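Local atomic coordinates of hypothetical protein CG14615-PA (PDB entry 1SQH), a protein that is of unknown function but resembles acetyltransferases and may act as a glycine N-acyltransferase. Residues 37-49 with 59-71. Numbering follows the deposited sequence.
Sequences LLLYNQRKWDRQL and LNHISLRKQFYTH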
# COMPACT_ATOMS: atom_id res chain seq x y z
N LEU A 37 6.98 4.53 5.52
CA LEU A 37 6.93 3.18 4.96
C LEU A 37 6.70 3.20 3.46
O LEU A 37 7.34 2.45 2.71
CB LEU A 37 5.86 2.35 5.68
CG LEU A 37 6.32 2.02 7.11
CD1 LEU A 37 5.23 1.32 7.92
CD2 LEU A 37 7.56 1.13 7.00
N LEU A 38 5.80 4.08 3.03
CA LEU A 38 5.48 4.24 1.62
C LEU A 38 6.74 4.70 0.88
O LEU A 38 7.09 4.13 -0.16
CB LEU A 38 4.35 5.27 1.49
CG LEU A 38 4.01 6.00 0.18
CD1 LEU A 38 4.38 5.17 -1.02
CD2 LEU A 38 2.51 6.32 0.19
N LEU A 39 7.42 5.70 1.42
CA LEU A 39 8.64 6.24 0.82
C LEU A 39 9.72 5.17 0.84
O LEU A 39 10.42 4.94 -0.16
CB LEU A 39 9.10 7.49 1.58
CG LEU A 39 8.72 8.87 1.03
CD1 LEU A 39 7.29 8.88 0.54
CD2 LEU A 39 8.91 9.93 2.12
N TYR A 40 9.87 4.53 2.00
CA TYR A 40 10.84 3.46 2.14
C TYR A 40 10.57 2.37 1.09
O TYR A 40 11.47 1.91 0.38
CB TYR A 40 10.73 2.86 3.54
CG TYR A 40 11.43 1.54 3.66
CD1 TYR A 40 12.79 1.47 3.94
CD2 TYR A 40 10.75 0.34 3.46
CE1 TYR A 40 13.46 0.25 4.03
CE2 TYR A 40 11.39 -0.88 3.53
CZ TYR A 40 12.75 -0.92 3.83
OH TYR A 40 13.37 -2.15 3.95
N ASN A 41 9.31 1.95 1.00
CA ASN A 41 8.95 0.91 0.06
C ASN A 41 9.25 1.26 -1.39
O ASN A 41 9.88 0.47 -2.12
CB ASN A 41 7.48 0.55 0.20
CG ASN A 41 7.06 -0.55 -0.75
OD1 ASN A 41 7.35 -1.72 -0.54
ND2 ASN A 41 6.40 -0.16 -1.83
N GLN A 42 8.80 2.45 -1.82
CA GLN A 42 9.02 2.86 -3.20
C GLN A 42 10.49 2.86 -3.57
O GLN A 42 10.88 2.30 -4.60
CB GLN A 42 8.43 4.24 -3.46
CG GLN A 42 8.47 4.62 -4.95
CD GLN A 42 7.78 3.58 -5.82
OE1 GLN A 42 6.57 3.38 -5.73
NE2 GLN A 42 8.56 2.88 -6.64
N ARG A 43 11.31 3.49 -2.75
CA ARG A 43 12.74 3.54 -3.03
C ARG A 43 13.35 2.13 -3.03
O ARG A 43 14.31 1.88 -3.76
CB ARG A 43 13.45 4.45 -2.02
CG ARG A 43 13.07 5.91 -2.21
CD ARG A 43 13.41 6.39 -3.62
NE ARG A 43 14.85 6.63 -3.79
CZ ARG A 43 15.49 6.59 -4.95
NH1 ARG A 43 14.83 6.31 -6.07
NH2 ARG A 43 16.79 6.86 -5.00
N LYS A 44 12.79 1.22 -2.23
CA LYS A 44 13.30 -0.14 -2.22
C LYS A 44 13.07 -0.74 -3.60
O LYS A 44 13.99 -1.34 -4.20
CB LYS A 44 12.58 -1.00 -1.18
CG LYS A 44 13.03 -2.46 -1.19
CD LYS A 44 12.40 -3.28 -0.06
CE LYS A 44 10.90 -3.39 -0.22
NZ LYS A 44 10.31 -4.28 0.81
N TRP A 45 11.85 -0.56 -4.12
CA TRP A 45 11.50 -1.07 -5.44
C TRP A 45 12.34 -0.38 -6.52
O TRP A 45 12.83 -1.04 -7.45
CB TRP A 45 10.01 -0.83 -5.75
CG TRP A 45 9.07 -1.80 -5.08
CD1 TRP A 45 9.37 -3.03 -4.56
CD2 TRP A 45 7.66 -1.63 -4.91
NE1 TRP A 45 8.24 -3.63 -4.08
CE2 TRP A 45 7.17 -2.80 -4.28
CE3 TRP A 45 6.75 -0.60 -5.24
CZ2 TRP A 45 5.81 -2.97 -3.96
CZ3 TRP A 45 5.40 -0.77 -4.93
CH2 TRP A 45 4.95 -1.95 -4.30
N ASP A 46 12.48 0.94 -6.41
CA ASP A 46 13.26 1.71 -7.38
C ASP A 46 14.64 1.06 -7.54
O ASP A 46 15.10 0.83 -8.66
CB ASP A 46 13.46 3.16 -6.91
CG ASP A 46 12.20 4.02 -7.06
OD1 ASP A 46 11.23 3.58 -7.71
OD2 ASP A 46 12.18 5.16 -6.53
N ARG A 47 15.28 0.77 -6.42
CA ARG A 47 16.60 0.14 -6.43
C ARG A 47 16.57 -1.20 -7.18
O ARG A 47 17.38 -1.44 -8.08
CB ARG A 47 17.07 -0.09 -5.00
CG ARG A 47 18.52 -0.51 -4.85
CD ARG A 47 19.43 0.70 -4.92
NE ARG A 47 20.80 0.35 -4.54
CZ ARG A 47 21.80 1.22 -4.51
NH1 ARG A 47 23.02 0.82 -4.15
NH2 ARG A 47 21.59 2.50 -4.83
N GLN A 48 15.64 -2.08 -6.80
CA GLN A 48 15.52 -3.40 -7.42
C GLN A 48 15.24 -3.32 -8.93
O GLN A 48 15.98 -3.89 -9.73
CB GLN A 48 14.39 -4.19 -6.76
CG GLN A 48 14.47 -4.31 -5.25
CD GLN A 48 13.22 -4.96 -4.67
OE1 GLN A 48 12.88 -6.09 -5.02
NE2 GLN A 48 12.53 -4.25 -3.79
N LEU A 49 14.16 -2.65 -9.29
CA LEU A 49 13.78 -2.50 -10.69
C LEU A 49 14.93 -1.93 -11.52
O LEU A 49 15.04 -2.20 -12.72
CB LEU A 49 12.56 -1.58 -10.81
CG LEU A 49 11.28 -2.09 -10.15
CD1 LEU A 49 10.17 -1.07 -10.32
CD2 LEU A 49 10.89 -3.42 -10.77
N LEU A 59 5.50 -0.34 -19.26
CA LEU A 59 4.08 -0.59 -19.05
C LEU A 59 3.69 -1.74 -18.10
O LEU A 59 2.73 -1.59 -17.33
CB LEU A 59 3.39 -0.77 -20.41
CG LEU A 59 1.88 -0.45 -20.50
CD1 LEU A 59 1.53 -0.03 -21.93
CD2 LEU A 59 1.06 -1.66 -20.06
N ASN A 60 4.40 -2.86 -18.11
CA ASN A 60 4.00 -3.94 -17.22
C ASN A 60 4.68 -3.96 -15.84
O ASN A 60 4.65 -4.96 -15.13
CB ASN A 60 4.12 -5.31 -17.92
CG ASN A 60 5.50 -5.60 -18.42
OD1 ASN A 60 6.48 -5.47 -17.69
ND2 ASN A 60 5.60 -6.03 -19.69
N HIS A 61 5.28 -2.83 -15.47
CA HIS A 61 5.91 -2.68 -14.16
C HIS A 61 5.62 -1.30 -13.60
O HIS A 61 6.08 -0.96 -12.51
CB HIS A 61 7.42 -2.89 -14.23
CG HIS A 61 7.84 -4.32 -14.37
ND1 HIS A 61 7.81 -5.00 -15.56
CD2 HIS A 61 8.32 -5.20 -13.45
CE1 HIS A 61 8.26 -6.23 -15.38
NE2 HIS A 61 8.57 -6.37 -14.11
N ILE A 62 4.86 -0.49 -14.33
CA ILE A 62 4.54 0.85 -13.87
C ILE A 62 3.84 0.86 -12.52
O ILE A 62 3.95 1.83 -11.76
CB ILE A 62 3.62 1.59 -14.85
CG1 ILE A 62 2.39 0.75 -15.14
CG2 ILE A 62 4.38 1.92 -16.12
CD1 ILE A 62 1.19 1.56 -15.54
N SER A 63 3.11 -0.21 -12.22
CA SER A 63 2.39 -0.31 -10.95
C SER A 63 3.37 -0.30 -9.77
O SER A 63 2.98 -0.06 -8.63
CB SER A 63 1.54 -1.58 -10.92
OG SER A 63 2.36 -2.74 -10.89
N LEU A 64 4.64 -0.56 -10.07
CA LEU A 64 5.70 -0.57 -9.07
C LEU A 64 6.48 0.76 -9.03
O LEU A 64 7.56 0.85 -8.43
CB LEU A 64 6.66 -1.73 -9.35
CG LEU A 64 6.38 -3.06 -8.65
CD1 LEU A 64 4.91 -3.42 -8.75
CD2 LEU A 64 7.25 -4.16 -9.27
N ARG A 65 5.93 1.79 -9.67
CA ARG A 65 6.57 3.10 -9.72
C ARG A 65 5.69 4.18 -9.12
O ARG A 65 4.47 4.02 -9.01
CB ARG A 65 6.90 3.49 -11.17
CG ARG A 65 7.48 2.37 -12.05
CD ARG A 65 8.55 1.59 -11.32
NE ARG A 65 9.92 1.90 -11.73
CZ ARG A 65 10.54 1.32 -12.76
NH1 ARG A 65 9.92 0.41 -13.50
NH2 ARG A 65 11.80 1.64 -13.02
N LYS A 66 6.31 5.29 -8.74
CA LYS A 66 5.58 6.43 -8.20
C LYS A 66 6.35 7.70 -8.54
O LYS A 66 7.58 7.69 -8.60
CB LYS A 66 5.44 6.34 -6.67
CG LYS A 66 4.41 5.34 -6.16
CD LYS A 66 4.12 5.59 -4.67
CE LYS A 66 3.17 4.55 -4.09
NZ LYS A 66 3.75 3.18 -4.16
N GLN A 67 5.64 8.79 -8.78
CA GLN A 67 6.29 10.06 -9.09
C GLN A 67 5.92 11.03 -7.97
O GLN A 67 4.76 11.40 -7.80
CB GLN A 67 5.82 10.57 -10.44
CG GLN A 67 6.22 9.66 -11.59
CD GLN A 67 5.21 9.65 -12.72
OE1 GLN A 67 4.12 9.06 -12.59
NE2 GLN A 67 5.55 10.29 -13.83
N PHE A 68 6.93 11.43 -7.21
CA PHE A 68 6.72 12.33 -6.09
C PHE A 68 6.83 13.79 -6.52
O PHE A 68 7.63 14.12 -7.40
CB PHE A 68 7.74 12.01 -5.00
CG PHE A 68 7.56 10.63 -4.39
CD1 PHE A 68 6.62 10.43 -3.38
CD2 PHE A 68 8.30 9.55 -4.85
CE1 PHE A 68 6.42 9.16 -2.83
CE2 PHE A 68 8.11 8.27 -4.32
CZ PHE A 68 7.16 8.08 -3.30
N TYR A 69 6.03 14.65 -5.91
CA TYR A 69 6.05 16.07 -6.25
C TYR A 69 5.96 16.94 -5.00
O TYR A 69 5.61 16.46 -3.93
CB TYR A 69 4.85 16.45 -7.14
CG TYR A 69 4.71 15.68 -8.42
CD1 TYR A 69 4.15 14.40 -8.43
CD2 TYR A 69 5.10 16.24 -9.63
CE1 TYR A 69 3.98 13.70 -9.62
CE2 TYR A 69 4.93 15.54 -10.83
CZ TYR A 69 4.37 14.28 -10.82
OH TYR A 69 4.19 13.60 -12.00
N THR A 70 6.28 18.22 -5.14
CA THR A 70 6.15 19.14 -4.02
C THR A 70 5.80 20.49 -4.60
O THR A 70 5.86 20.67 -5.81
CB THR A 70 7.43 19.28 -3.17
OG1 THR A 70 7.10 20.02 -1.99
CG2 THR A 70 8.51 20.03 -3.94
N HIS A 71 5.42 21.43 -3.74
CA HIS A 71 5.07 22.78 -4.17
C HIS A 71 6.27 23.38 -4.91
O HIS A 71 7.34 23.57 -4.33
CB HIS A 71 4.69 23.63 -2.96
CG HIS A 71 4.03 24.93 -3.30
ND1 HIS A 71 4.56 25.82 -4.21
CD2 HIS A 71 2.90 25.51 -2.82
CE1 HIS A 71 3.79 26.89 -4.28
NE2 HIS A 71 2.77 26.72 -3.45
O HOH W 1 5.37 2.28 -1.90
O HOH W 2 4.37 2.08 -6.83
O HOH W 3 9.13 5.06 -8.82
O HOH W 4 10.13 7.00 -6.99
O HOH W 5 12.38 4.01 -10.52
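Gln-42 of helix 34-51 uses both ends of its amide on the chain leading into strand 67-71. Its NE2 donates to Leu-64 O at 2.9 Å, a nearly straight bond (175°) in the Gln-42 amide plane but tilted from the Leu-64 carbonyl plane, and also to Asp-46 OD1, from above the carboxylate plane. OE1 accepts from Lys-66 NZ at 3.2 Å, in the carbonyl plane. CG stands anti to the backbone N (chi1 -172°) and the chain bends at chi2, which turns the amide across the loop. Two waters also hold the Lys-66 ammonium, one shared with Leu-38 O and Asn-41 ND2, the other with Gln-42 OE1 and Ser-63 O. A third water joins Lys-66 N to Asp-46 OD1, while Asp-46 OD2 takes a salt bridge from Arg-43 NH1. An alanine in place of Gln-42 removes the amide and would probably leave Leu-64 O without its donor, Asp-46 OD1 short of one, and the Lys-66 ammonium to its waters.

Packing flanks this polar centre. Leu-38 CD1 presses tightly on Lys-66 CE at 3.4 Å. Phe-68 receives Leu-39 CD1 at its CE1 (3.5 Å) and Gln-42 CG at its edge. Trp-45 offers a face of its six-membered ring to Leu-64 CG, a CH-pi contact 4.2 Å from the centroid; Asn-41 ND2 lies over the opposite face, toward the rim, and NE1 hydrogen-bonds to Asn-209 OD1. Leu-49 CD1 meets Leu-64 CB at 3.7 Å and lies over one face of the Arg-65 guanidinium, whose buried NH1 has no partner in the model. Within the N-terminal, probably acetyltransferase-like part, a buried amide satisfied at both ends and a lysine charge spread over OE1 and two waters probably hold loop to helix at a fixed place.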